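Local structure of membrane lipoprotein TpN32 (Treponema pallidum, 1XS5) at residues V41-A46 against N55-V60; E45-G50 against G72-V77; P84-S89 against L180-D185; V9-H14 against N171-I176. The protein binds L-methionine between its two lobes and probably serves, as a membrane-anchored periplasmic binding protein, in methionine uptake. One frame throughout, in Å; residues are numbered along the deposited sequence.

Interaction 1: V41-A46 against N55-V60; sequences VALNEA and NFFQHV. With MET (methionine), chain B.
Asn44 and Gln58 meet tip to tip through their amides, between helix 40-49 and strand 54-59 of one lobe of a periplasmic binding protein fold. The two amides bond to each other twice. Asn44 ND2 donates to Gln58 OE1 at 3.0 Å, nearly straight at 170°. In return Gln58 NE2 donates to Asn44 OD1, in the carbonyl plane and on a lone pair. The two planes are only 23° apart, which suits this paired bonding. Asn44 OD1 accepts a second hydrogen bond from Asn55 ND2 at 3.0 Å, a donor tilted from its carbonyl plane. Asn55 ND2 also reaches Leu43 O, and Gln58 NE2 reaches Asn55 OD1, both weakly. Gln58 OE1 has a further partner in His62 ND1, on the next helix. The buried amides are thus largely satisfied by one another.

Beside this network the Phe57 ring is held between two side chains. Leu43 CD1 sits over the centre of one face, 3.7 Å from the ring centroid, and Gln58 CB covers the opposite face. Gln58 therefore links the amide network to the pocket, since its CB touches the methionine CE at 3.6 Å. His59 is held by Asn112 at NE2 and caps His62 N through ND1. The sulfur SD of the bound methionine lies over one face of its imidazole, 3.4 Å from His59 NE2.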
loop_
_atom_site.group_PDB
_atom_site.type_symbol
_atom_site.label_atom_id
_atom_site.label_comp_id
_atom_site.label_asym_id
_atom_site.label_seq_id
_atom_site.Cartn_x
_atom_site.Cartn_y
_atom_site.Cartn_z
ATOM N N VAL A 41 -11.783 3.982 -0.121
ATOM C CA VAL A 41 -12.586 5.083 0.378
ATOM C C VAL A 41 -13.463 4.682 1.551
ATOM O O VAL A 41 -13.550 5.400 2.552
ATOM C CB VAL A 41 -13.416 5.672 -0.783
ATOM C CG1 VAL A 41 -14.397 6.736 -0.251
ATOM C CG2 VAL A 41 -12.437 6.294 -1.833
ATOM N N ALA A 42 -14.080 3.514 1.443
ATOM C CA ALA A 42 -14.942 3.055 2.532
ATOM C C ALA A 42 -14.214 2.917 3.867
ATOM O O ALA A 42 -14.765 3.144 4.970
ATOM C CB ALA A 42 -15.579 1.732 2.117
ATOM N N LEU A 43 -12.957 2.490 3.795
ATOM C CA LEU A 43 -12.179 2.323 5.015
ATOM C C LEU A 43 -11.922 3.662 5.706
ATOM O O LEU A 43 -11.947 3.754 6.928
ATOM C CB LEU A 43 -10.810 1.674 4.683
ATOM C CG LEU A 43 -10.804 0.138 4.566
ATOM C CD1 LEU A 43 -9.733 -0.373 3.585
ATOM C CD2 LEU A 43 -10.542 -0.402 5.981
ATOM N N ASN A 44 -11.568 4.679 4.922
ATOM C CA ASN A 44 -11.304 5.978 5.538
ATOM C C ASN A 44 -12.586 6.696 5.977
ATOM O O ASN A 44 -12.598 7.366 7.012
ATOM C CB ASN A 44 -10.470 6.868 4.595
ATOM C CG ASN A 44 -8.967 6.535 4.667
ATOM O OD1 ASN A 44 -8.477 6.121 5.702
ATOM N ND2 ASN A 44 -8.244 6.749 3.562
ATOM N N GLU A 45 -13.656 6.553 5.205
ATOM C CA GLU A 45 -14.906 7.178 5.593
ATOM C C GLU A 45 -15.438 6.534 6.890
ATOM O O GLU A 45 -16.073 7.208 7.699
ATOM C CB GLU A 45 -15.940 7.033 4.474
ATOM C CG GLU A 45 -15.596 7.824 3.225
ATOM C CD GLU A 45 -16.703 7.797 2.146
ATOM O OE1 GLU A 45 -17.467 6.801 2.059
ATOM O OE2 GLU A 45 -16.797 8.776 1.365
ATOM N N ALA A 46 -15.168 5.239 7.113
ATOM C CA ALA A 46 -15.691 4.583 8.324
ATOM C C ALA A 46 -14.952 5.111 9.539
ATOM O O ALA A 46 -15.543 5.234 10.639
ATOM C CB ALA A 46 -15.562 3.041 8.250
ATOM N N ASN A 55 -7.733 2.285 11.202
ATOM C CA ASN A 55 -7.651 1.400 10.062
ATOM C C ASN A 55 -6.218 1.157 9.752
ATOM O O ASN A 55 -5.326 1.897 10.216
ATOM C CB ASN A 55 -8.452 1.848 8.807
ATOM C CG ASN A 55 -7.964 3.121 8.152
ATOM O OD1 ASN A 55 -6.739 3.386 7.998
ATOM N ND2 ASN A 55 -8.946 3.926 7.680
ATOM N N PHE A 56 -5.979 0.069 9.028
ATOM C CA PHE A 56 -4.596 -0.279 8.712
ATOM C C PHE A 56 -4.524 -0.835 7.291
ATOM O O PHE A 56 -4.708 -2.037 7.051
ATOM C CB PHE A 56 -4.091 -1.291 9.761
ATOM C CG PHE A 56 -2.644 -1.754 9.541
ATOM C CD1 PHE A 56 -1.650 -0.853 9.199
ATOM C CD2 PHE A 56 -2.295 -3.060 9.718
ATOM C CE1 PHE A 56 -0.325 -1.288 9.048
ATOM C CE2 PHE A 56 -0.990 -3.476 9.573
ATOM C CZ PHE A 56 -0.024 -2.585 9.238
ATOM N N PHE A 57 -4.259 0.048 6.325
ATOM C CA PHE A 57 -4.184 -0.417 4.926
ATOM C C PHE A 57 -3.466 0.520 3.951
ATOM O O PHE A 57 -3.233 0.129 2.824
ATOM C CB PHE A 57 -5.595 -0.592 4.349
ATOM C CG PHE A 57 -6.234 0.720 3.921
ATOM C CD1 PHE A 57 -6.771 1.597 4.863
ATOM C CD2 PHE A 57 -6.294 1.069 2.571
ATOM C CE1 PHE A 57 -7.379 2.808 4.461
ATOM C CE2 PHE A 57 -6.888 2.260 2.152
ATOM C CZ PHE A 57 -7.441 3.134 3.098
ATOM N N GLN A 58 -3.085 1.726 4.395
ATOM C CA GLN A 58 -2.546 2.704 3.468
ATOM C C GLN A 58 -1.244 3.344 3.928
ATOM O O GLN A 58 -0.809 3.119 5.067
ATOM C CB GLN A 58 -3.582 3.827 3.313
ATOM C CG GLN A 58 -3.641 4.774 4.587
ATOM C CD GLN A 58 -4.954 5.581 4.741
ATOM O OE1 GLN A 58 -5.331 6.350 3.886
ATOM N NE2 GLN A 58 -5.622 5.387 5.842
ATOM N N HIS A 59 -0.668 4.161 3.039
ATOM C CA HIS A 59 0.537 4.916 3.394
ATOM C C HIS A 59 0.132 6.412 3.573
ATOM O O HIS A 59 -1.011 6.790 3.285
ATOM C CB HIS A 59 1.635 4.722 2.330
ATOM C CG HIS A 59 1.159 4.821 0.916
ATOM N ND1 HIS A 59 0.582 5.954 0.386
ATOM C CD2 HIS A 59 1.240 3.938 -0.101
ATOM C CE1 HIS A 59 0.336 5.769 -0.895
ATOM N NE2 HIS A 59 0.730 4.550 -1.215
ATOM N N VAL A 60 1.042 7.265 4.061
ATOM C CA VAL A 60 0.669 8.650 4.283
ATOM C C VAL A 60 0.208 9.466 3.053
ATOM O O VAL A 60 -0.739 10.255 3.163
ATOM C CB VAL A 60 1.789 9.418 5.088
ATOM C CG1 VAL A 60 1.401 10.884 5.227
ATOM C CG2 VAL A 60 1.903 8.816 6.502
HETATM N N MET B . -0.370 -1.754 0.945
HETATM C CA MET B . -0.379 -0.680 -0.115
HETATM C C MET B . 1.032 -0.270 -0.588
HETATM O O MET B . 1.257 -0.172 -1.820
HETATM C CB MET B . -1.102 0.580 0.408
HETATM C CG MET B . -1.395 1.566 -0.703
HETATM S SD MET B . -2.202 3.089 -0.157
HETATM C CE MET B . -3.924 2.451 -0.007
HETATM O OXT MET B . 1.899 -0.046 0.286
#

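Interaction 2: E45-G50 against G72-V77; sequences EAVMRG and GDLVSV
Asp73 N points its hydrogen at Met48 SD, a weak N-H to sulfur bond of 3.4 Å. The N-H···S angle of 168° is close to straight. The bend of the Met48 chain at chi2 (-56°) puts SD at this amide. A second bend beyond it swings CE to Gly72 CA and Asp73 CB, at 4.1 and 4.0 Å. Gly72 has no side chain, and its CA forms part of the surface met by the methyl.

The same sulfur packs against Leu74 CD2 at 3.6 Å. This methyl is shared, because Val47 CG1 touches it at 3.5 Å. Leu74 CD2 thus touches two successive residues of the helix. Val47 CG1, anti to the backbone N, is the branch that reaches it. The carboxylate of Asp73 leads away from the helix and forms a salt bridge with Arg204.

Helix 40-49 ends here in a Schellman motif, with Gly50 at positive phi as its C-prime residue. The contact joins this C-terminal end to the start of strand 74-82. Phe66 of helix 60-70 touches both Met48 and Leu74, while on the sheet Leu74 also meets Val201 of strand 198-203.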
loop_
_atom_site.group_PDB
_atom_site.type_symbol
_atom_site.label_atom_id
_atom_site.label_comp_id
_atom_site.label_asym_id
_atom_site.label_seq_id
_atom_site.Cartn_x
_atom_site.Cartn_y
_atom_site.Cartn_z
ATOM N N GLU A 45 -13.656 6.553 5.205
ATOM C CA GLU A 45 -14.906 7.178 5.593
ATOM C C GLU A 45 -15.438 6.534 6.890
ATOM O O GLU A 45 -16.073 7.208 7.699
ATOM C CB GLU A 45 -15.940 7.033 4.474
ATOM C CG GLU A 45 -15.596 7.824 3.225
ATOM C CD GLU A 45 -16.703 7.797 2.146
ATOM O OE1 GLU A 45 -17.467 6.801 2.059
ATOM O OE2 GLU A 45 -16.797 8.776 1.365
ATOM N N ALA A 46 -15.168 5.239 7.113
ATOM C CA ALA A 46 -15.691 4.583 8.324
ATOM C C ALA A 46 -14.952 5.111 9.539
ATOM O O ALA A 46 -15.543 5.234 10.639
ATOM C CB ALA A 46 -15.562 3.041 8.250
ATOM N N VAL A 47 -13.662 5.387 9.387
ATOM C CA VAL A 47 -12.935 5.975 10.523
ATOM C C VAL A 47 -13.473 7.432 10.738
ATOM O O VAL A 47 -13.712 7.853 11.877
ATOM C CB VAL A 47 -11.395 6.026 10.265
ATOM C CG1 VAL A 47 -10.711 6.957 11.331
ATOM C CG2 VAL A 47 -10.779 4.603 10.348
ATOM N N MET A 48 -13.688 8.187 9.667
ATOM C CA MET A 48 -14.196 9.559 9.834
ATOM C C MET A 48 -15.579 9.585 10.520
ATOM O O MET A 48 -15.824 10.465 11.349
ATOM C CB MET A 48 -14.283 10.314 8.492
ATOM C CG MET A 48 -12.935 10.847 7.960
ATOM S SD MET A 48 -12.053 11.940 9.168
ATOM C CE MET A 48 -13.263 13.331 9.299
ATOM N N ARG A 49 -16.477 8.648 10.174
ATOM C CA ARG A 49 -17.820 8.598 10.798
ATOM C C ARG A 49 -17.752 8.053 12.219
ATOM O O ARG A 49 -18.694 8.233 12.993
ATOM C CB ARG A 49 -18.815 7.659 10.060
ATOM C CG ARG A 49 -19.211 8.029 8.672
ATOM C CD ARG A 49 -20.414 7.169 8.210
ATOM N NE ARG A 49 -20.112 5.750 8.327
ATOM C CZ ARG A 49 -19.420 5.058 7.422
ATOM N NH1 ARG A 49 -18.977 5.649 6.327
ATOM N NH2 ARG A 49 -19.139 3.780 7.633
ATOM N N GLY A 50 -16.668 7.365 12.558
ATOM C CA GLY A 50 -16.556 6.775 13.882
ATOM C C GLY A 50 -17.059 5.339 14.022
ATOM O O GLY A 50 -17.223 4.825 15.138
ATOM N N GLY A 72 -11.231 15.248 4.910
ATOM C CA GLY A 72 -10.972 14.409 6.057
ATOM C C GLY A 72 -10.021 15.029 7.054
ATOM O O GLY A 72 -9.313 15.999 6.747
ATOM N N ASP A 73 -10.008 14.439 8.245
ATOM C CA ASP A 73 -9.166 14.840 9.364
ATOM C C ASP A 73 -8.383 13.620 9.953
ATOM O O ASP A 73 -8.195 13.498 11.174
ATOM C CB ASP A 73 -10.067 15.496 10.434
ATOM C CG ASP A 73 -9.269 16.226 11.515
ATOM O OD1 ASP A 73 -8.116 16.648 11.236
ATOM O OD2 ASP A 73 -9.807 16.386 12.643
ATOM N N LEU A 74 -7.931 12.724 9.072
ATOM C CA LEU A 74 -7.193 11.531 9.486
ATOM C C LEU A 74 -5.722 11.860 9.736
ATOM O O LEU A 74 -5.181 12.761 9.097
ATOM C CB LEU A 74 -7.276 10.474 8.372
ATOM C CG LEU A 74 -8.713 10.058 8.027
ATOM C CD1 LEU A 74 -8.672 9.022 6.913
ATOM C CD2 LEU A 74 -9.403 9.496 9.247
ATOM N N VAL A 75 -5.100 11.126 10.656
ATOM C CA VAL A 75 -3.688 11.275 10.987
ATOM C C VAL A 75 -3.084 9.907 11.215
ATOM O O VAL A 75 -3.773 8.973 11.623
ATOM C CB VAL A 75 -3.433 12.061 12.297
ATOM C CG1 VAL A 75 -3.876 13.519 12.156
ATOM C CG2 VAL A 75 -4.132 11.383 13.438
ATOM N N SER A 76 -1.799 9.793 10.921
ATOM C CA SER A 76 -1.062 8.562 11.161
ATOM C C SER A 76 -0.552 8.570 12.593
ATOM O O SER A 76 -0.064 9.613 13.048
ATOM C CB SER A 76 0.188 8.484 10.283
ATOM O OG SER A 76 1.026 7.448 10.784
ATOM N N VAL A 77 -0.623 7.444 13.296
ATOM C CA VAL A 77 -0.064 7.402 14.642
ATOM C C VAL A 77 1.262 6.645 14.630
ATOM O O VAL A 77 1.930 6.540 15.655
ATOM C CB VAL A 77 -1.016 6.758 15.689
ATOM C CG1 VAL A 77 -2.334 7.494 15.692
ATOM C CG2 VAL A 77 -1.209 5.257 15.421
#

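Interaction 3: P84-S89 against L180-D185; sequences PLALYS and LSARRD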
loop_
_atom_site.group_PDB
_atom_site.type_symbol
_atom_site.label_atom_id
_atom_site.label_comp_id
_atom_site.label_asym_id
_atom_site.label_seq_id
_atom_site.Cartn_x
_atom_site.Cartn_y
_atom_site.Cartn_z
ATOM N N PRO A 84 7.486 -2.900 -0.843
ATOM C CA PRO A 84 7.982 -2.346 -2.105
ATOM C C PRO A 84 7.085 -2.584 -3.302
ATOM O O PRO A 84 6.538 -3.690 -3.524
ATOM C CB PRO A 84 9.361 -3.009 -2.290
ATOM C CG PRO A 84 9.769 -3.408 -0.862
ATOM C CD PRO A 84 8.430 -3.899 -0.297
ATOM N N LEU A 85 6.922 -1.500 -4.061
ATOM C CA LEU A 85 6.133 -1.527 -5.307
ATOM C C LEU A 85 7.084 -1.998 -6.415
ATOM O O LEU A 85 8.248 -1.547 -6.471
ATOM C CB LEU A 85 5.673 -0.120 -5.637
ATOM C CG LEU A 85 4.799 0.025 -6.876
ATOM C CD1 LEU A 85 3.449 -0.633 -6.572
ATOM C CD2 LEU A 85 4.593 1.493 -7.166
ATOM N N ALA A 86 6.605 -2.886 -7.292
ATOM C CA ALA A 86 7.437 -3.389 -8.381
ATOM C C ALA A 86 6.672 -3.530 -9.703
ATOM O O ALA A 86 5.443 -3.622 -9.699
ATOM C CB ALA A 86 7.993 -4.791 -7.998
ATOM N N LEU A 87 7.428 -3.544 -10.795
ATOM C CA LEU A 87 6.909 -3.800 -12.140
ATOM C C LEU A 87 7.074 -5.299 -12.322
ATOM O O LEU A 87 8.141 -5.832 -12.080
ATOM C CB LEU A 87 7.760 -3.086 -13.198
ATOM C CG LEU A 87 7.509 -3.485 -14.663
ATOM C CD1 LEU A 87 6.089 -3.128 -15.134
ATOM C CD2 LEU A 87 8.512 -2.708 -15.537
ATOM N N TYR A 88 6.010 -5.981 -12.729
ATOM C CA TYR A 88 6.005 -7.417 -12.961
ATOM C C TYR A 88 5.612 -7.636 -14.414
ATOM O O TYR A 88 5.017 -6.755 -15.041
ATOM C CB TYR A 88 4.950 -8.103 -12.069
ATOM C CG TYR A 88 5.173 -7.936 -10.566
ATOM C CD1 TYR A 88 6.028 -8.793 -9.872
ATOM C CD2 TYR A 88 4.559 -6.905 -9.866
ATOM C CE1 TYR A 88 6.264 -8.621 -8.486
ATOM C CE2 TYR A 88 4.778 -6.724 -8.498
ATOM C CZ TYR A 88 5.629 -7.588 -7.824
ATOM O OH TYR A 88 5.862 -7.396 -6.493
ATOM N N SER A 89 5.908 -8.811 -14.953
ATOM C CA SER A 89 5.526 -9.101 -16.341
ATOM C C SER A 89 5.119 -10.562 -16.483
ATOM O O SER A 89 5.725 -11.430 -15.887
ATOM C CB SER A 89 6.682 -8.829 -17.305
ATOM O OG SER A 89 6.296 -9.200 -18.643
ATOM N N LEU A 180 3.039 -13.158 -6.400
ATOM C CA LEU A 180 4.179 -12.405 -6.972
ATOM C C LEU A 180 5.002 -11.750 -5.886
ATOM O O LEU A 180 4.459 -11.041 -5.023
ATOM C CB LEU A 180 3.652 -11.299 -7.892
ATOM C CG LEU A 180 2.826 -11.792 -9.072
ATOM C CD1 LEU A 180 2.091 -10.590 -9.717
ATOM C CD2 LEU A 180 3.737 -12.487 -10.110
ATOM N N SER A 181 6.323 -11.905 -5.987
ATOM C CA SER A 181 7.262 -11.337 -4.993
ATOM C C SER A 181 8.069 -10.230 -5.680
ATOM O O SER A 181 8.643 -10.446 -6.760
ATOM C CB SER A 181 8.231 -12.443 -4.515
ATOM O OG SER A 181 9.411 -11.881 -3.945
ATOM N N ALA A 182 8.137 -9.060 -5.054
ATOM C CA ALA A 182 8.882 -7.987 -5.677
ATOM C C ALA A 182 10.358 -8.381 -5.865
ATOM O O ALA A 182 11.020 -7.889 -6.794
ATOM C CB ALA A 182 8.826 -6.755 -4.826
ATOM N N ARG A 183 10.890 -9.212 -4.971
ATOM C CA ARG A 183 12.313 -9.569 -5.105
ATOM C C ARG A 183 12.493 -10.686 -6.107
ATOM O O ARG A 183 13.360 -10.638 -6.977
ATOM C CB ARG A 183 12.910 -10.039 -3.759
ATOM C CG ARG A 183 14.421 -10.243 -3.886
ATOM C CD ARG A 183 15.028 -10.811 -2.669
ATOM N NE ARG A 183 16.450 -10.502 -2.592
ATOM C CZ ARG A 183 17.288 -11.087 -1.736
ATOM N NH1 ARG A 183 16.839 -12.017 -0.889
ATOM N NH2 ARG A 183 18.572 -10.738 -1.713
ATOM N N ARG A 184 11.676 -11.723 -5.986
ATOM C CA ARG A 184 11.829 -12.867 -6.879
ATOM C C ARG A 184 11.318 -12.647 -8.300
ATOM O O ARG A 184 11.941 -13.102 -9.263
ATOM C CB ARG A 184 11.133 -14.117 -6.277
ATOM C CG ARG A 184 11.215 -15.378 -7.139
ATOM C CD ARG A 184 10.308 -16.500 -6.594
ATOM N NE ARG A 184 8.907 -16.105 -6.661
ATOM C CZ ARG A 184 7.952 -16.544 -5.850
ATOM N NH1 ARG A 184 8.241 -17.423 -4.880
ATOM N NH2 ARG A 184 6.702 -16.084 -6.001
ATOM N N ASP A 185 10.191 -11.950 -8.432
ATOM C CA ASP A 185 9.548 -11.736 -9.711
ATOM C C ASP A 185 9.630 -10.318 -10.299
ATOM O O ASP A 185 9.455 -10.142 -11.490
ATOM C CB ASP A 185 8.066 -12.144 -9.587
ATOM C CG ASP A 185 7.901 -13.555 -8.973
ATOM O OD1 ASP A 185 8.464 -14.526 -9.554
ATOM O OD2 ASP A 185 7.240 -13.692 -7.917
HETATM O O HOH W 1 7.157 -10.709 -13.156
#
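The Tyr88 ring is the large bump of this contact, and the turn 180-185 bends round it. Leu180 CB lies over one face of the ring, offset toward the rim, in a CH-pi contact. It comes within 3.8 Å of Tyr88 CE1. The two side chains slide past each other in opposite directions, and Leu180 CD1 comes near Tyr88 CG. The ring edge fits against the backbone of the turn. Ser181 O is 3.5 Å from Tyr88 CE1, near the ring plane, and Asp185 CB sits at the same edge beside Tyr88 CD1. Beyond the ring, Ala182 CB touches Tyr88 OH at 3.5 Å. It also meets Ala86 CB at 3.8 Å, so this methyl fills the hollow between the two strand residues. Pro84 O is also close to this methyl, at 4.0 Å from Ala182 CB.

The turn keeps its shape through its own bonds. Asp185 OD2 accepts from Ser181 N at 2.8 Å on its anti lone pair. Arg184 grips the same oxygen side-on with NE and NH2, in a salt bridge. Ser181 OG takes the N-H of Arg184, as in an ST motif, and is bonded to Glu236 as well. Water 1 bridges the segments, accepting from Ser89 N and probably donating to Asp185 O.

The contact joins one face of strand 86-88, through Ala86 and Tyr88, to the loop before strand 188-189, its neighbour in the sheet. No direct hydrogen bond crosses it. Van der Waals fit round one aromatic ring and a single bridging water hold the segments together, while Arg184 and Asp185 pair within the turn.

Interaction 4: V9-H14 against N171-I176; sequences VLSEPH and NGNYAI. With MET (methionine), chain B.
Asn173 meets the loop 9-14 with CB and ND2. Its CB lies 3.3 Å from Glu12 O and packs against Pro13 CD at 3.8 Å. Pro13 follows a cis peptide bond. The first torsion sets CG between the backbone N and the carbonyl carbon (chi1 68°), and from there the amide parts two ways. ND2 goes to the loop and donates to Ser11 OG at 3.1 Å, with an N-H···O angle of 159°. The acceptor lies in the amide plane. OD1 goes to the ligand side, 3.5 Å from the amino N of the bound methionine. Ser11 OG donates a hydrogen bond to Glu12 O, a 2.7 Å bond with the donor above the carbonyl plane. The serine hydroxyl thus accepts from the helix and donates to its own loop. Asn173 ND2 also sits over the centre of one face of the Tyr174 ring.

The loop follows strand 3-9, and helix 172-177 follows strand 167-170 of the other sheet. The contact therefore spans the two lobes of the periplasmic binding protein fold, beside the methionine site. Asn171, at the N-cap position of the helix, donates from ND2 to the methionine O at 2.9 Å, nearly straight at 171°. From the loop, His14 CE1 approaches the methionine N, while His14 NE2 is bonded to Asn198. Farther out, Leu10 and Tyr174 cross at about a right angle. Leu10 CD2 touches Tyr174 OH at 3.4 Å, and Tyr40 of helix 40-49 touches both of these side chains.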
loop_
_atom_site.group_PDB
_atom_site.type_symbol
_atom_site.label_atom_id
_atom_site.label_comp_id
_atom_site.label_asym_id
_atom_site.label_seq_id
_atom_site.Cartn_x
_atom_site.Cartn_y
_atom_site.Cartn_z
ATOM N N VAL A 9 -9.545 -3.255 7.937
ATOM C CA VAL A 9 -8.433 -3.840 7.146
ATOM C C VAL A 9 -8.999 -4.160 5.754
ATOM O O VAL A 9 -10.206 -4.352 5.613
ATOM C CB VAL A 9 -7.884 -5.144 7.847
ATOM C CG1 VAL A 9 -8.876 -6.305 7.658
ATOM C CG2 VAL A 9 -6.495 -5.501 7.316
ATOM N N LEU A 10 -8.117 -4.247 4.755
ATOM C CA LEU A 10 -8.460 -4.542 3.385
ATOM C C LEU A 10 -8.068 -5.954 2.972
ATOM O O LEU A 10 -8.820 -6.634 2.280
ATOM C CB LEU A 10 -7.711 -3.551 2.472
ATOM C CG LEU A 10 -7.893 -3.571 0.954
ATOM C CD1 LEU A 10 -9.328 -3.201 0.607
ATOM C CD2 LEU A 10 -6.955 -2.518 0.355
ATOM N N SER A 11 -6.873 -6.387 3.375
ATOM C CA SER A 11 -6.382 -7.697 2.938
ATOM C C SER A 11 -5.074 -8.076 3.618
ATOM O O SER A 11 -4.582 -7.394 4.527
ATOM C CB SER A 11 -6.068 -7.625 1.433
ATOM O OG SER A 11 -4.869 -6.844 1.214
ATOM N N GLU A 12 -4.509 -9.174 3.140
ATOM C CA GLU A 12 -3.205 -9.600 3.621
ATOM C C GLU A 12 -2.264 -8.565 3.003
ATOM O O GLU A 12 -2.552 -8.031 1.931
ATOM C CB GLU A 12 -2.887 -10.988 3.088
ATOM C CG GLU A 12 -3.751 -12.083 3.740
ATOM C CD GLU A 12 -3.592 -12.147 5.269
ATOM O OE1 GLU A 12 -2.665 -11.517 5.805
ATOM O OE2 GLU A 12 -4.392 -12.840 5.950
ATOM N N PRO A 13 -1.105 -8.318 3.623
ATOM C CA PRO A 13 -0.609 -8.938 4.860
ATOM C C PRO A 13 -1.098 -8.270 6.142
ATOM O O PRO A 13 -0.872 -8.781 7.246
ATOM C CB PRO A 13 0.897 -8.801 4.707
ATOM C CG PRO A 13 1.005 -7.366 4.099
ATOM C CD PRO A 13 -0.062 -7.480 2.988
ATOM N N HIS A 14 -1.772 -7.132 6.007
ATOM C CA HIS A 14 -2.214 -6.381 7.177
ATOM C C HIS A 14 -3.116 -7.205 8.075
ATOM O O HIS A 14 -3.077 -7.068 9.312
ATOM C CB HIS A 14 -2.960 -5.095 6.735
ATOM C CG HIS A 14 -2.181 -4.264 5.758
ATOM N ND1 HIS A 14 -1.735 -4.759 4.550
ATOM C CD2 HIS A 14 -1.728 -2.994 5.835
ATOM C CE1 HIS A 14 -1.036 -3.827 3.927
ATOM N NE2 HIS A 14 -1.017 -2.748 4.685
ATOM N N ASN A 171 0.792 -3.097 -6.401
ATOM C CA ASN A 171 1.059 -2.895 -4.962
ATOM C C ASN A 171 1.453 -4.244 -4.326
ATOM O O ASN A 171 0.850 -5.287 -4.646
ATOM C CB ASN A 171 -0.173 -2.444 -4.183
ATOM C CG ASN A 171 -0.778 -1.166 -4.744
ATOM O OD1 ASN A 171 -1.434 -1.199 -5.778
ATOM N ND2 ASN A 171 -0.532 -0.048 -4.075
ATOM N N GLY A 172 2.345 -4.181 -3.351
ATOM C CA GLY A 172 2.800 -5.405 -2.706
ATOM C C GLY A 172 1.680 -6.269 -2.144
ATOM O O GLY A 172 1.697 -7.480 -2.347
ATOM N N ASN A 173 0.690 -5.677 -1.473
ATOM C CA ASN A 173 -0.348 -6.537 -0.906
ATOM C C ASN A 173 -1.050 -7.358 -1.982
ATOM O O ASN A 173 -1.239 -8.606 -1.856
ATOM C CB ASN A 173 -1.377 -5.700 -0.083
ATOM C CG ASN A 173 -2.220 -4.780 -0.942
ATOM O OD1 ASN A 173 -1.716 -3.852 -1.581
ATOM N ND2 ASN A 173 -3.531 -5.033 -0.954
ATOM N N TYR A 174 -1.407 -6.712 -3.084
ATOM C CA TYR A 174 -2.110 -7.443 -4.142
ATOM C C TYR A 174 -1.220 -8.400 -4.905
ATOM O O TYR A 174 -1.692 -9.457 -5.383
ATOM C CB TYR A 174 -2.773 -6.458 -5.124
ATOM C CG TYR A 174 -3.938 -5.766 -4.485
ATOM C CD1 TYR A 174 -4.952 -6.510 -3.898
ATOM C CD2 TYR A 174 -4.050 -4.377 -4.485
ATOM C CE1 TYR A 174 -6.064 -5.899 -3.336
ATOM C CE2 TYR A 174 -5.164 -3.742 -3.906
ATOM C CZ TYR A 174 -6.160 -4.513 -3.341
ATOM O OH TYR A 174 -7.283 -3.947 -2.766
ATOM N N ALA A 175 0.064 -8.042 -5.030
ATOM C CA ALA A 175 1.025 -8.908 -5.735
ATOM C C ALA A 175 1.193 -10.207 -4.900
ATOM O O ALA A 175 1.086 -11.321 -5.422
ATOM C CB ALA A 175 2.405 -8.183 -5.846
ATOM N N ILE A 176 1.445 -10.050 -3.599
ATOM C CA ILE A 176 1.655 -11.190 -2.709
ATOM C C ILE A 176 0.433 -12.112 -2.705
ATOM O O ILE A 176 0.539 -13.346 -2.726
ATOM C CB ILE A 176 1.965 -10.685 -1.279
ATOM C CG1 ILE A 176 3.354 -10.020 -1.249
ATOM C CG2 ILE A 176 1.889 -11.827 -0.311
ATOM C CD1 ILE A 176 3.454 -9.105 0.005
HETATM N N MET B . -0.370 -1.754 0.945
HETATM C CA MET B . -0.379 -0.680 -0.115
HETATM C C MET B . 1.032 -0.270 -0.588
HETATM O O MET B . 1.257 -0.172 -1.820
HETATM C CB MET B . -1.102 0.580 0.408
HETATM C CG MET B . -1.395 1.566 -0.703
HETATM S SD MET B . -2.202 3.089 -0.157
HETATM C CE MET B . -3.924 2.451 -0.007
HETATM O OXT MET B . 1.899 -0.046 0.286
#

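Interactions 1 and 2 lie in one lobe, with centres about 8 Å apart. They share Glu45 and Ala46, use helix 40-49 and reach the same six-stranded sheet. Interaction 3 is on the opposite side of the chain's centre, about 24 Å from interaction 1, centre to centre, and belongs to the five-stranded sheet of the other lobe. Interaction 4 lies between, its centre about 13 Å from the centres of both 1 and 3, and touches both. Along the chain, its two segments enclose interactions 1 and 2, while its segments alternate with those of interaction 3. Interactions 1 and 4 both touch the bound methionine. The ligand thus meets parts of both lobes, consistent with a two-lobed binding protein closed on its ligand.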